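Local coordinates for protein Alp7A (Bacillus subtilis, PDB 5EC0) that binds adenine nucleotide as an actin-like protein of the bacterial cytoskeleton and probably forms the filaments that segregate plasmids, at residues R5-F10 and Y124-L129; M16-G21 and N365-E370; N205-F210 and K320-L325. All coordinates share one frame; numbering follows the deposited sequence.

Contact 1: R5-F10 and Y124-L129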
loop_
_atom_site.group_PDB
_atom_site.type_symbol
_atom_site.label_atom_id
_atom_site.label_comp_id
_atom_site.label_asym_id
_atom_site.label_seq_id
_atom_site.Cartn_x
_atom_site.Cartn_y
_atom_site.Cartn_z
ATOM N N ARG A 5 -17.059 -3.444 5.381
ATOM C CA ARG A 5 -16.079 -2.495 4.859
ATOM C C ARG A 5 -14.886 -3.231 4.273
ATOM O O ARG A 5 -14.284 -4.091 4.932
ATOM C CB ARG A 5 -15.590 -1.537 5.963
ATOM C CG ARG A 5 -16.697 -0.786 6.717
ATOM C CD ARG A 5 -16.135 0.095 7.855
ATOM N NE ARG A 5 -15.039 -0.571 8.570
ATOM C CZ ARG A 5 -15.206 -1.488 9.517
ATOM N NH1 ARG A 5 -16.426 -1.847 9.875
ATOM N NH2 ARG A 5 -14.156 -2.054 10.100
ATOM N N MET A 6 -14.538 -2.914 3.037
ATOM C CA MET A 6 -13.303 -3.442 2.488
ATOM C C MET A 6 -12.486 -2.337 1.828
ATOM O O MET A 6 -12.934 -1.693 0.880
ATOM C CB MET A 6 -13.576 -4.561 1.489
ATOM C CG MET A 6 -12.305 -5.055 0.818
ATOM S SD MET A 6 -12.620 -6.563 -0.075
ATOM C CE MET A 6 -10.977 -6.970 -0.669
ATOM N N ASN A 7 -11.282 -2.147 2.354
ATOM C CA ASN A 7 -10.376 -1.088 1.951
ATOM C C ASN A 7 -9.096 -1.662 1.370
ATOM O O ASN A 7 -8.462 -2.507 1.982
ATOM C CB ASN A 7 -10.069 -0.194 3.147
ATOM C CG ASN A 7 -11.312 0.518 3.663
ATOM O OD1 ASN A 7 -12.030 1.185 2.903
ATOM N ND2 ASN A 7 -11.577 0.374 4.948
ATOM N N VAL A 8 -8.712 -1.200 0.191
ATOM C CA VAL A 8 -7.612 -1.835 -0.540
ATOM C C VAL A 8 -6.600 -0.792 -0.968
ATOM O O VAL A 8 -6.972 0.250 -1.510
ATOM C CB VAL A 8 -8.130 -2.603 -1.787
ATOM C CG1 VAL A 8 -7.005 -3.070 -2.636
ATOM C CG2 VAL A 8 -8.995 -3.792 -1.358
ATOM N N ASP A 9 -5.333 -1.075 -0.668
ATOM C CA ASP A 9 -4.183 -0.335 -1.163
ATOM C C ASP A 9 -3.502 -1.216 -2.216
ATOM O O ASP A 9 -2.849 -2.201 -1.865
ATOM C CB ASP A 9 -3.217 -0.007 -0.011
ATOM C CG ASP A 9 -2.076 0.933 -0.420
ATOM O OD1 ASP A 9 -1.713 1.005 -1.615
ATOM O OD2 ASP A 9 -1.527 1.603 0.482
ATOM N N PHE A 10 -3.684 -0.906 -3.500
ATOM C CA PHE A 10 -2.956 -1.632 -4.544
ATOM C C PHE A 10 -1.542 -1.056 -4.680
ATOM O O PHE A 10 -1.275 -0.254 -5.577
ATOM C CB PHE A 10 -3.679 -1.556 -5.895
ATOM C CG PHE A 10 -5.017 -2.227 -5.919
ATOM C CD1 PHE A 10 -5.113 -3.613 -5.875
ATOM C CD2 PHE A 10 -6.185 -1.475 -6.022
ATOM C CE1 PHE A 10 -6.343 -4.237 -5.908
ATOM C CE2 PHE A 10 -7.421 -2.093 -6.052
ATOM C CZ PHE A 10 -7.503 -3.476 -5.995
ATOM N N TYR A 124 -19.459 -1.851 1.272
ATOM C CA TYR A 124 -18.672 -0.677 0.939
ATOM C C TYR A 124 -17.226 -1.058 0.618
ATOM O O TYR A 124 -16.470 -1.453 1.504
ATOM C CB TYR A 124 -18.720 0.328 2.096
ATOM C CG TYR A 124 -18.227 1.702 1.724
ATOM C CD1 TYR A 124 -18.913 2.475 0.787
ATOM C CD2 TYR A 124 -17.089 2.247 2.324
ATOM C CE1 TYR A 124 -18.479 3.755 0.442
ATOM C CE2 TYR A 124 -16.642 3.530 1.981
ATOM C CZ TYR A 124 -17.339 4.274 1.039
ATOM O OH TYR A 124 -16.910 5.534 0.703
ATOM N N PHE A 125 -16.874 -0.978 -0.662
ATOM C CA PHE A 125 -15.515 -1.229 -1.129
ATOM C C PHE A 125 -14.843 0.108 -1.354
ATOM O O PHE A 125 -15.448 1.030 -1.918
ATOM C CB PHE A 125 -15.515 -2.053 -2.429
ATOM C CG PHE A 125 -14.136 -2.268 -3.037
ATOM C CD1 PHE A 125 -13.593 -1.349 -3.928
ATOM C CD2 PHE A 125 -13.397 -3.415 -2.735
ATOM C CE1 PHE A 125 -12.338 -1.553 -4.485
ATOM C CE2 PHE A 125 -12.144 -3.622 -3.289
ATOM C CZ PHE A 125 -11.615 -2.702 -4.158
ATOM N N GLN A 126 -13.585 0.208 -0.945
ATOM C CA GLN A 126 -12.867 1.443 -1.117
ATOM C C GLN A 126 -11.419 1.147 -1.493
ATOM O O GLN A 126 -10.757 0.269 -0.905
ATOM C CB GLN A 126 -12.960 2.276 0.167
ATOM C CG GLN A 126 -12.865 3.745 -0.029
ATOM C CD GLN A 126 -13.038 4.530 1.261
ATOM O OE1 GLN A 126 -13.390 5.707 1.222
ATOM N NE2 GLN A 126 -12.771 3.891 2.408
ATOM N N THR A 127 -10.942 1.858 -2.501
ATOM C CA THR A 127 -9.534 1.817 -2.855
ATOM C C THR A 127 -9.095 3.250 -3.200
ATOM O O THR A 127 -9.722 4.228 -2.745
ATOM C CB THR A 127 -9.252 0.802 -4.010
ATOM O OG1 THR A 127 -7.842 0.696 -4.219
ATOM C CG2 THR A 127 -9.956 1.187 -5.332
ATOM N N MET A 128 -8.017 3.394 -3.959
ATOM C CA MET A 128 -7.494 4.724 -4.262
ATOM C C MET A 128 -6.593 4.652 -5.490
ATOM O O MET A 128 -6.265 3.561 -5.949
ATOM C CB MET A 128 -6.738 5.304 -3.049
ATOM C CG MET A 128 -5.915 4.272 -2.305
ATOM S SD MET A 128 -5.190 4.790 -0.731
ATOM C CE MET A 128 -4.612 3.211 -0.137
ATOM N N LEU A 129 -6.211 5.810 -6.025
ATOM C CA LEU A 129 -5.304 5.875 -7.179
ATOM C C LEU A 129 -4.053 6.703 -6.873
ATOM O O LEU A 129 -4.133 7.716 -6.179
ATOM C CB LEU A 129 -6.010 6.474 -8.395
ATOM C CG LEU A 129 -7.004 5.580 -9.132
ATOM C CD1 LEU A 129 -7.539 6.328 -10.333
ATOM C CD2 LEU A 129 -6.326 4.282 -9.545
HETATM O O HOH W 1 -4.249 1.883 -4.267
#
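Asn7 and Gln126 run alongside each other in the same direction on one face of a parallel strand pair that belongs to the N-terminal sheet of this actin-like fold. Backbone bonds fix the register: Met6 N donates to Tyr124 O (2.9 Å), Met6 O accepts Gln126 N, and Val8 N reaches Gln126 O. Beyond the backbone, Gln126 NE2 gives its proton to Asn7 OD1 at 2.8 Å. The acceptor stays in the plane of the Gln126 amide; the two amide planes are 42° apart, and the donor stands 37° above the Asn7 carbonyl plane. Outside the pair, Gln126 OE1 is bonded by Arg178 and Asn7 ND2 by Glu370 and Ser373. An alanine in place of Gln126 would probably leave Asn7 OD1 and Arg178 NE without the partners they have here.

On the other face Met6 runs alongside Phe125, with its SD at the ring edge, 5.4 Å from the ring centroid, a Met-aromatic contact. Val8 CG2 comes within 3.7 Å of Phe125 CE2, and Phe151 and Phe101 add further ring contacts to Phe125.

Toward the C-terminal ends the backbone pattern gives way to other bridges. Thr127 OG1 donates to Val8 O at 2.9 Å, approaching from above the carbonyl plane, and a water links Phe10 N to Met128 O. The Phe10 ring, with Val8 CG1 over its centre, crosses the Thr127 side chain at about a right angle. Met128 CG takes the crowded position between N and carbonyl carbon (chi1 39°), and the extended chain beyond it brings the methyl CE to 3.4 Å from CG of Asp9, whose side chain lies about 4 Å from the magnesium ion.

Contact 2: M16-G21 and N365-E370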
loop_
_atom_site.group_PDB
_atom_site.type_symbol
_atom_site.label_atom_id
_atom_site.label_comp_id
_atom_site.label_asym_id
_atom_site.label_seq_id
_atom_site.Cartn_x
_atom_site.Cartn_y
_atom_site.Cartn_z
ATOM N N MET A 16 -2.426 -4.552 -0.070
ATOM C CA MET A 16 -2.784 -4.579 1.347
ATOM C C MET A 16 -4.242 -4.246 1.472
ATOM O O MET A 16 -4.761 -3.409 0.714
ATOM C CB MET A 16 -1.931 -3.593 2.162
ATOM C CG MET A 16 -0.440 -3.558 1.777
ATOM S SD MET A 16 0.464 -2.386 2.783
ATOM C CE MET A 16 -0.445 -0.902 2.401
ATOM N N ASN A 17 -4.926 -4.869 2.423
ATOM C CA ASN A 17 -6.330 -4.551 2.474
ATOM C C ASN A 17 -6.813 -4.709 3.929
ATOM O O ASN A 17 -6.284 -5.518 4.696
ATOM C CB ASN A 17 -7.098 -5.469 1.494
ATOM C CG ASN A 17 -7.130 -6.914 1.956
ATOM O OD1 ASN A 17 -7.787 -7.239 2.945
ATOM N ND2 ASN A 17 -6.171 -7.668 1.496
ATOM N N LEU A 18 -7.843 -3.973 4.303
ATOM C CA LEU A 18 -8.511 -4.249 5.561
ATOM C C LEU A 18 -9.935 -4.707 5.280
ATOM O O LEU A 18 -10.701 -4.024 4.584
ATOM C CB LEU A 18 -8.526 -3.011 6.463
ATOM C CG LEU A 18 -7.246 -2.443 7.067
ATOM C CD1 LEU A 18 -7.473 -0.979 7.491
ATOM C CD2 LEU A 18 -6.876 -3.285 8.268
ATOM N N ILE A 19 -10.287 -5.865 5.810
ATOM C CA ILE A 19 -11.625 -6.404 5.620
ATOM C C ILE A 19 -12.280 -6.538 6.970
ATOM O O ILE A 19 -11.852 -7.347 7.784
ATOM C CB ILE A 19 -11.593 -7.766 4.913
ATOM C CG1 ILE A 19 -10.836 -7.645 3.583
ATOM C CG2 ILE A 19 -12.989 -8.261 4.685
ATOM C CD1 ILE A 19 -10.549 -8.965 2.912
ATOM N N ASP A 20 -13.328 -5.741 7.180
ATOM C CA ASP A 20 -13.959 -5.536 8.487
ATOM C C ASP A 20 -12.922 -5.419 9.597
ATOM O O ASP A 20 -13.041 -6.063 10.632
ATOM C CB ASP A 20 -14.957 -6.658 8.801
ATOM C CG ASP A 20 -16.223 -6.574 7.950
ATOM O OD1 ASP A 20 -16.555 -5.460 7.489
ATOM O OD2 ASP A 20 -16.884 -7.622 7.743
ATOM N N GLY A 21 -11.895 -4.598 9.360
ATOM C CA GLY A 21 -10.857 -4.355 10.350
ATOM C C GLY A 21 -9.777 -5.419 10.400
ATOM O O GLY A 21 -8.832 -5.318 11.179
ATOM N N ASN A 365 -1.898 5.283 4.287
ATOM C CA ASN A 365 -2.917 5.412 3.233
ATOM C C ASN A 365 -4.125 4.492 3.511
ATOM O O ASN A 365 -5.282 4.945 3.530
ATOM C CB ASN A 365 -2.323 5.096 1.852
ATOM C CG ASN A 365 -1.565 6.279 1.238
ATOM O OD1 ASN A 365 -1.972 7.433 1.368
ATOM N ND2 ASN A 365 -0.450 5.987 0.580
ATOM N N LEU A 366 -3.840 3.208 3.740
ATOM C CA LEU A 366 -4.861 2.209 4.077
ATOM C C LEU A 366 -5.712 2.635 5.277
ATOM O O LEU A 366 -6.935 2.501 5.276
ATOM C CB LEU A 366 -4.206 0.866 4.379
ATOM C CG LEU A 366 -5.101 -0.339 4.636
ATOM C CD1 LEU A 366 -6.150 -0.440 3.572
ATOM C CD2 LEU A 366 -4.246 -1.628 4.665
ATOM N N TYR A 367 -5.032 3.149 6.292
ATOM C CA TYR A 367 -5.659 3.586 7.524
ATOM C C TYR A 367 -6.554 4.794 7.283
ATOM O O TYR A 367 -7.596 4.943 7.922
ATOM C CB TYR A 367 -4.589 3.911 8.574
ATOM C CG TYR A 367 -4.093 2.691 9.317
ATOM C CD1 TYR A 367 -4.483 1.414 8.926
ATOM C CD2 TYR A 367 -3.263 2.815 10.430
ATOM C CE1 TYR A 367 -4.045 0.292 9.609
ATOM C CE2 TYR A 367 -2.834 1.699 11.129
ATOM C CZ TYR A 367 -3.225 0.443 10.712
ATOM O OH TYR A 367 -2.797 -0.668 11.397
ATOM N N GLY A 368 -6.139 5.638 6.348
ATOM C CA GLY A 368 -6.934 6.774 5.930
ATOM C C GLY A 368 -8.210 6.296 5.269
ATOM O O GLY A 368 -9.282 6.837 5.520
ATOM N N LEU A 369 -8.103 5.269 4.428
ATOM C CA LEU A 369 -9.303 4.655 3.874
ATOM C C LEU A 369 -10.173 4.099 4.998
ATOM O O LEU A 369 -11.391 4.258 4.983
ATOM C CB LEU A 369 -8.965 3.536 2.893
ATOM C CG LEU A 369 -8.356 3.905 1.541
ATOM C CD1 LEU A 369 -8.263 2.684 0.609
ATOM C CD2 LEU A 369 -9.125 5.073 0.865
ATOM N N GLU A 370 -9.553 3.428 5.964
ATOM C CA GLU A 370 -10.323 2.807 7.033
ATOM C C GLU A 370 -11.170 3.865 7.785
ATOM O O GLU A 370 -12.365 3.675 8.013
ATOM C CB GLU A 370 -9.392 2.053 7.990
ATOM C CG GLU A 370 -10.103 1.365 9.160
ATOM C CD GLU A 370 -11.024 0.213 8.737
ATOM O OE1 GLU A 370 -10.853 -0.321 7.621
ATOM O OE2 GLU A 370 -11.920 -0.156 9.529
HETATM O O HOH W 2 -12.023 -2.725 7.078
#
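Helix-on-sheet packing of the actin-like fold brings Leu18 of strand 16-19 against Leu366 and Glu370 on the C-terminal helix. The short axes approach to 9.0 Å and their directions differ by 26°, so strand and helix run nearly the same way. Leu18 carries the contact. Its CD1 lies 3.8 Å from Leu366 CG and 3.6 Å from Glu370 CB, and is also near Tyr367 CD1. Leu366 holds its CG anti to the backbone N (chi1 -175°), and its CD2 meets Met16 CB at 3.9 Å, so one leucine spans two residues that point to the same side of the strand.

Glu370 crosses Leu18 at about a right angle, bringing OE1 to 3.4 Å from Leu18 CD1. Across the contact the carboxylate is reached through a water, which accepts from Gly21 N at 3.0 Å and lies 2.7 Å from Glu370 OE1. Arg374 and Arg5 both form salt bridges with Glu370 OE2, and Asn7 bonds OE1, so the buried carboxylate is well satisfied and is likely to stay ionised.

Strand 14-19 lies between strands 2-10 and 22-33 in its sheet. The helix rests against this strand through Leu366 and Glu370, and touches strand 119-129 through Asn365 and Leu369, both on Met128, while Tyr367 meets Phe192 edge-to-face.

Contact 3: N205-F210 and K320-L325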
loop_
_atom_site.group_PDB
_atom_site.type_symbol
_atom_site.label_atom_id
_atom_site.label_comp_id
_atom_site.label_asym_id
_atom_site.label_seq_id
_atom_site.Cartn_x
_atom_site.Cartn_y
_atom_site.Cartn_z
ATOM N N ASN A 205 -1.580 24.837 12.962
ATOM C CA ASN A 205 -1.163 26.129 12.429
ATOM C C ASN A 205 -0.023 26.078 11.424
ATOM O O ASN A 205 0.691 27.052 11.265
ATOM C CB ASN A 205 -0.742 27.058 13.572
ATOM C CG ASN A 205 -1.825 27.240 14.597
ATOM O OD1 ASN A 205 -2.973 27.535 14.260
ATOM N ND2 ASN A 205 -1.476 27.040 15.859
ATOM N N TYR A 206 0.175 24.955 10.751
ATOM C CA TYR A 206 1.258 24.893 9.784
ATOM C C TYR A 206 0.762 24.212 8.520
ATOM O O TYR A 206 0.060 23.196 8.583
ATOM C CB TYR A 206 2.478 24.154 10.368
ATOM C CG TYR A 206 3.074 24.789 11.617
ATOM C CD1 TYR A 206 2.555 24.515 12.878
ATOM C CD2 TYR A 206 4.162 25.654 11.536
ATOM C CE1 TYR A 206 3.092 25.102 14.025
ATOM C CE2 TYR A 206 4.702 26.240 12.669
ATOM C CZ TYR A 206 4.169 25.954 13.911
ATOM O OH TYR A 206 4.715 26.530 15.042
ATOM N N ASP A 207 1.087 24.788 7.369
ATOM C CA ASP A 207 0.935 24.036 6.134
ATOM C C ASP A 207 1.866 22.820 6.249
ATOM O O ASP A 207 2.951 22.915 6.823
ATOM C CB ASP A 207 1.276 24.877 4.908
ATOM C CG ASP A 207 0.334 26.062 4.721
ATOM O OD1 ASP A 207 -0.799 26.061 5.261
ATOM O OD2 ASP A 207 0.737 27.001 4.008
ATOM N N VAL A 208 1.436 21.685 5.721
ATOM C CA VAL A 208 2.197 20.465 5.857
ATOM C C VAL A 208 2.453 19.828 4.503
ATOM O O VAL A 208 1.525 19.661 3.698
ATOM C CB VAL A 208 1.463 19.456 6.779
ATOM C CG1 VAL A 208 2.097 18.070 6.698
ATOM C CG2 VAL A 208 1.485 19.963 8.209
ATOM N N VAL A 209 3.711 19.469 4.254
ATOM C CA VAL A 209 4.030 18.666 3.086
ATOM C C VAL A 209 3.995 17.164 3.416
ATOM O O VAL A 209 4.889 16.627 4.100
ATOM C CB VAL A 209 5.401 19.047 2.497
ATOM C CG1 VAL A 209 5.718 18.187 1.280
ATOM C CG2 VAL A 209 5.408 20.519 2.123
ATOM N N PHE A 210 2.947 16.495 2.936
ATOM C CA PHE A 210 2.825 15.040 3.096
ATOM C C PHE A 210 3.735 14.339 2.119
ATOM O O PHE A 210 3.583 14.526 0.916
ATOM C CB PHE A 210 1.396 14.580 2.862
ATOM C CG PHE A 210 0.627 14.293 4.113
ATOM C CD1 PHE A 210 0.778 15.082 5.238
ATOM C CD2 PHE A 210 -0.273 13.238 4.150
ATOM C CE1 PHE A 210 0.050 14.820 6.399
ATOM C CE2 PHE A 210 -0.990 12.955 5.301
ATOM C CZ PHE A 210 -0.834 13.755 6.431
ATOM N N LYS A 320 6.837 31.798 5.701
ATOM C CA LYS A 320 6.078 30.634 6.112
ATOM C C LYS A 320 7.001 29.548 6.626
ATOM O O LYS A 320 8.108 29.360 6.119
ATOM C CB LYS A 320 5.228 30.089 4.956
ATOM C CG LYS A 320 3.933 30.854 4.714
ATOM C CD LYS A 320 2.852 29.937 4.148
ATOM C CE LYS A 320 1.503 30.215 4.799
ATOM N NZ LYS A 320 0.359 29.695 3.993
ATOM N N VAL A 321 6.530 28.850 7.650
ATOM C CA VAL A 321 7.169 27.638 8.121
ATOM C C VAL A 321 6.292 26.457 7.723
ATOM O O VAL A 321 5.123 26.380 8.105
ATOM C CB VAL A 321 7.383 27.659 9.646
ATOM C CG1 VAL A 321 8.112 26.411 10.099
ATOM C CG2 VAL A 321 8.166 28.901 10.059
ATOM N N TYR A 322 6.852 25.566 6.915
ATOM C CA TYR A 322 6.208 24.299 6.610
ATOM C C TYR A 322 6.627 23.236 7.615
ATOM O O TYR A 322 7.724 23.288 8.168
ATOM C CB TYR A 322 6.578 23.816 5.211
ATOM C CG TYR A 322 5.912 24.516 4.049
ATOM C CD1 TYR A 322 4.945 25.496 4.245
ATOM C CD2 TYR A 322 6.256 24.186 2.738
ATOM C CE1 TYR A 322 4.349 26.130 3.165
ATOM C CE2 TYR A 322 5.669 24.812 1.663
ATOM C CZ TYR A 322 4.717 25.781 1.875
ATOM O OH TYR A 322 4.133 26.395 0.793
ATOM N N LYS A 323 5.755 22.264 7.846
ATOM C CA LYS A 323 6.163 21.023 8.495
ATOM C C LYS A 323 6.094 19.886 7.484
ATOM O O LYS A 323 5.399 19.982 6.469
ATOM C CB LYS A 323 5.302 20.719 9.723
ATOM C CG LYS A 323 5.682 21.579 10.927
ATOM C CD LYS A 323 4.742 21.398 12.115
ATOM C CE LYS A 323 5.269 22.148 13.326
ATOM N NZ LYS A 323 4.376 22.002 14.497
ATOM N N TYR A 324 6.831 18.820 7.769
ATOM C CA TYR A 324 6.956 17.685 6.864
ATOM C C TYR A 324 6.550 16.415 7.582
ATOM O O TYR A 324 7.081 16.094 8.658
ATOM C CB TYR A 324 8.393 17.588 6.326
ATOM C CG TYR A 324 8.759 18.801 5.499
ATOM C CD1 TYR A 324 9.086 20.010 6.106
ATOM C CD2 TYR A 324 8.733 18.748 4.115
ATOM C CE1 TYR A 324 9.378 21.127 5.358
ATOM C CE2 TYR A 324 9.034 19.848 3.359
ATOM C CZ TYR A 324 9.349 21.037 3.985
ATOM O OH TYR A 324 9.644 22.127 3.228
ATOM N N LEU A 325 5.584 15.713 7.001
ATOM C CA LEU A 325 5.180 14.414 7.504
ATOM C C LEU A 325 5.548 13.348 6.490
ATOM O O LEU A 325 4.992 13.322 5.393
ATOM C CB LEU A 325 3.679 14.347 7.800
ATOM C CG LEU A 325 3.374 13.008 8.500
ATOM C CD1 LEU A 325 3.510 13.114 10.021
ATOM C CD2 LEU A 325 2.042 12.348 8.086
HETATM O O HOH W 3 5.355 23.778 16.492
HETATM O O HOH W 4 2.483 27.377 7.520
HETATM O O HOH W 5 -2.353 28.008 3.687
#
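The Tyr206 ring carries Lys323 on one face: CE sits over the ring centre, 3.7 Å from the centroid, a CH-pi contact. NZ stands off-centre at 3.9 Å from the same centroid, which makes a cation-pi interaction, and Val321 O lies at the ring edge, in plane. The Lys323 chain runs extended beyond CG; Gln202 O and a water shared with Tyr206 OH take its ammonium. On the Phe210 ring, Leu325 CD2 sits over one face, displaced toward the rim, while Val208 CG1 of the same strand meets the edge.

Beyond these rings, Val209 CB packs 3.7 Å from Tyr324 CD2, the two side chains running alongside each other, and Val209 CG2 turns to Tyr322 CD2. Near the beginning of the pair Lys320 NZ forms a salt bridge to Asp207 OD2 at 2.7 Å, though Lys320 is poorly ordered. Three backbone bonds, Lys323 N to Asp207 O, Val209 N to Lys323 O (2.8 Å) and Leu325 N to Val209 O, set the parallel register. Strands 207-213 and 322-327 are neighbours in a five-stranded mixed sheet of order 3-2-1-4-5, with 207-213 in the middle, the arrangement characteristic of the RNase H-like core of actin-family ATPases.

Overall arrangement
Contacts 1 and 2 adjoin, with centres about 7 Å apart: strands 2-10 and 14-19 are neighbours in the same sheet, and helix 364-386 packs on strand 14-19 in contact 2 and strand 119-129 of contact 1. Contact 3 lies in the five-stranded sheet, its centre about 27 Å from contact 1 and about 25 Å from contact 2. Along the chain contacts 1 and 2 interleave, and contact 3 is nested inside the loop closed by contact 2, so the chain builds the second sheet before the C-terminal helix returns to the first. Strands 2-10, 207-213 and 322-327 each lead into residues of the ADP pocket, consistent with the nucleotide cleft between the two domains of an actin-like protein.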